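Local coordinates for Non-structural protein 5 (Modoc virus, PDB 2WA2) that probably methylates the 5' cap of viral RNA at guanine N7 and at the ribose 2'-O, using S-adenosylmethionine as methyl donor, at residues T68-W73 with E228-S233. The protein carries 4 engineered substitutions. Residues are numbered along the deposited sequence; the frame is centred on the assembly and turned at random.
Sequences TAKLAW and EMYFVS
Lys70 reaches from helix 66-76 to the beginning of strand 229-232 and the residue before it, where its terminal nitrogen meets Glu228 and Tyr230. The lysine and glutamate side chains approach from opposite directions and join at their polar ends. Lys70 NZ forms a salt bridge with Glu228 OE2 at 2.7 Å. It sits above the carboxylate, 44° out of its plane. Glu228 OE1 is farther from Lys70 NZ, at 3.4 Å, and pairs with Lys192 instead. Ser222 OG also bonds to OE2, so both carboxylate oxygens are held.

The tyrosine lies across the lysine chain at about a right angle. Lys70 NZ lies 2.8 Å from Tyr230 OH, but this hydrogen bond is weak. The stronger polar partner of the phenol is Asp155. Lys70 CE packs obliquely against the ring, 3.7 Å from Tyr230 CZ. The lysine chain runs nearly straight as far as CD, then bends at chi3 (57°), which turns its last atoms toward Glu228 and Tyr230. Tyr230 CG is anti to its own carbonyl carbon (chi1 -74°), which carries the ring out so that its OH reaches Lys70 NZ.

Lys70, Asp155, Lys192 and Glu228 match in kind and chain order the Lys-Asp-Lys-Glu tetrad of flaviviral 2'-O-methyltransferases. The side chain of Lys70 is about 7 Å from the bound S-adenosylmethionine, which fits such a site. Glu228 links both lysines of the set, and Tyr230 OH bonds to Asp155 and, weakly, to Lys70. This shared polar network would hold Lys70 NZ in place near the methyl-donor site, consistent with a part in 2'-O transfer.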
loop_
_atom_site.group_PDB
_atom_site.type_symbol
_atom_site.label_atom_id
_atom_site.label_comp_id
_atom_site.label_asym_id
_atom_site.label_seq_id
_atom_site.Cartn_x
_atom_site.Cartn_y
_atom_site.Cartn_z
ATOM N N THR A 68 -7.933 -6.223 -5.221
ATOM C CA THR A 68 -7.734 -7.665 -5.235
ATOM C C THR A 68 -6.541 -8.024 -6.113
ATOM O O THR A 68 -5.668 -8.776 -5.692
ATOM C CB THR A 68 -8.988 -8.398 -5.732
ATOM O OG1 THR A 68 -10.050 -8.178 -4.795
ATOM C CG2 THR A 68 -8.753 -9.905 -5.864
ATOM N N ALA A 69 -6.510 -7.469 -7.326
ATOM C CA ALA A 69 -5.483 -7.836 -8.284
ATOM C C ALA A 69 -4.099 -7.480 -7.754
ATOM O O ALA A 69 -3.159 -8.231 -7.940
ATOM C CB ALA A 69 -5.745 -7.134 -9.625
ATOM N N LYS A 70 -3.983 -6.324 -7.090
ATOM C CA LYS A 70 -2.692 -5.864 -6.584
ATOM C C LYS A 70 -2.206 -6.754 -5.459
ATOM O O LYS A 70 -1.056 -7.177 -5.485
ATOM C CB LYS A 70 -2.760 -4.401 -6.126
ATOM C CG LYS A 70 -2.767 -3.404 -7.294
ATOM C CD LYS A 70 -3.247 -1.988 -6.903
ATOM C CE LYS A 70 -2.448 -1.360 -5.793
ATOM N NZ LYS A 70 -3.031 0.000 -5.434
ATOM N N LEU A 71 -3.076 -7.069 -4.497
ATOM C CA LEU A 71 -2.631 -7.914 -3.362
ATOM C C LEU A 71 -2.316 -9.307 -3.882
ATOM O O LEU A 71 -1.349 -9.909 -3.435
ATOM C CB LEU A 71 -3.669 -8.004 -2.248
ATOM C CG LEU A 71 -3.248 -8.782 -0.996
ATOM C CD1 LEU A 71 -1.914 -8.282 -0.453
ATOM C CD2 LEU A 71 -4.347 -8.780 0.074
ATOM N N ALA A 72 -3.124 -9.793 -4.822
ATOM C CA ALA A 72 -2.904 -11.128 -5.425
ATOM C C ALA A 72 -1.542 -11.212 -6.120
ATOM O O ALA A 72 -0.826 -12.217 -5.989
ATOM C CB ALA A 72 -4.071 -11.513 -6.403
ATOM N N TRP A 73 -1.190 -10.139 -6.842
ATOM C CA TRP A 73 0.097 -10.022 -7.497
ATOM C C TRP A 73 1.242 -10.085 -6.500
ATOM O O TRP A 73 2.180 -10.861 -6.693
ATOM C CB TRP A 73 0.183 -8.739 -8.331
ATOM C CG TRP A 73 1.400 -8.685 -9.238
ATOM C CD1 TRP A 73 1.459 -9.078 -10.558
ATOM C CD2 TRP A 73 2.724 -8.240 -8.890
ATOM N NE1 TRP A 73 2.735 -8.881 -11.047
ATOM C CE2 TRP A 73 3.531 -8.380 -10.047
ATOM C CE3 TRP A 73 3.310 -7.738 -7.711
ATOM C CZ2 TRP A 73 4.894 -8.027 -10.067
ATOM C CZ3 TRP A 73 4.666 -7.373 -7.734
ATOM C CH2 TRP A 73 5.446 -7.532 -8.915
ATOM N N GLU A 228 2.753 5.000 -6.127
ATOM C CA GLU A 228 2.596 4.060 -4.973
ATOM C C GLU A 228 3.520 2.856 -5.102
ATOM O O GLU A 228 3.679 2.269 -6.175
ATOM C CB GLU A 228 1.147 3.562 -4.785
ATOM C CG GLU A 228 0.706 2.632 -5.926
ATOM C CD GLU A 228 -0.792 2.389 -5.972
ATOM O OE1 GLU A 228 -1.521 3.067 -5.225
ATOM O OE2 GLU A 228 -1.233 1.527 -6.771
ATOM N N MET A 229 4.161 2.530 -3.997
ATOM C CA MET A 229 4.926 1.283 -3.897
ATOM C C MET A 229 4.542 0.576 -2.587
ATOM O O MET A 229 3.839 1.147 -1.734
ATOM C CB MET A 229 6.423 1.585 -4.000
ATOM C CG MET A 229 6.791 2.127 -5.388
ATOM S SD MET A 229 8.501 2.690 -5.507
ATOM C CE MET A 229 9.408 1.112 -5.390
ATOM N N TYR A 230 4.952 -0.682 -2.436
ATOM C CA TYR A 230 4.478 -1.489 -1.319
ATOM C C TYR A 230 5.627 -1.977 -0.468
ATOM O O TYR A 230 6.551 -2.603 -0.978
ATOM C CB TYR A 230 3.576 -2.626 -1.772
ATOM C CG TYR A 230 2.224 -2.074 -2.171
ATOM C CD1 TYR A 230 1.193 -1.980 -1.229
ATOM C CD2 TYR A 230 1.999 -1.602 -3.462
ATOM C CE1 TYR A 230 -0.054 -1.449 -1.578
ATOM C CE2 TYR A 230 0.746 -1.046 -3.820
ATOM C CZ TYR A 230 -0.261 -0.978 -2.858
ATOM O OH TYR A 230 -1.483 -0.409 -3.176
ATOM N N PHE A 231 5.587 -1.650 0.815
ATOM C CA PHE A 231 6.644 -2.071 1.725
ATOM C C PHE A 231 6.218 -3.447 2.215
ATOM O O PHE A 231 5.172 -3.583 2.879
ATOM C CB PHE A 231 6.811 -1.066 2.884
ATOM C CG PHE A 231 7.836 -1.470 3.917
ATOM C CD1 PHE A 231 9.187 -1.605 3.577
ATOM C CD2 PHE A 231 7.456 -1.682 5.254
ATOM C CE1 PHE A 231 10.148 -1.972 4.538
ATOM C CE2 PHE A 231 8.418 -2.048 6.236
ATOM C CZ PHE A 231 9.758 -2.210 5.875
ATOM N N VAL A 232 7.035 -4.458 1.883
ATOM C CA VAL A 232 6.634 -5.855 2.031
ATOM C C VAL A 232 7.699 -6.680 2.798
ATOM O O VAL A 232 8.902 -6.378 2.749
ATOM C CB VAL A 232 6.297 -6.516 0.645
ATOM C CG1 VAL A 232 5.097 -5.837 -0.100
ATOM C CG2 VAL A 232 7.532 -6.535 -0.276
ATOM N N SER A 233 7.247 -7.695 3.528
ATOM C CA SER A 233 8.133 -8.516 4.331
ATOM C C SER A 233 8.864 -9.583 3.505
ATOM O O SER A 233 9.947 -9.988 3.899
ATOM C CB SER A 233 7.357 -9.194 5.476
ATOM O OG SER A 233 6.182 -9.781 4.982
#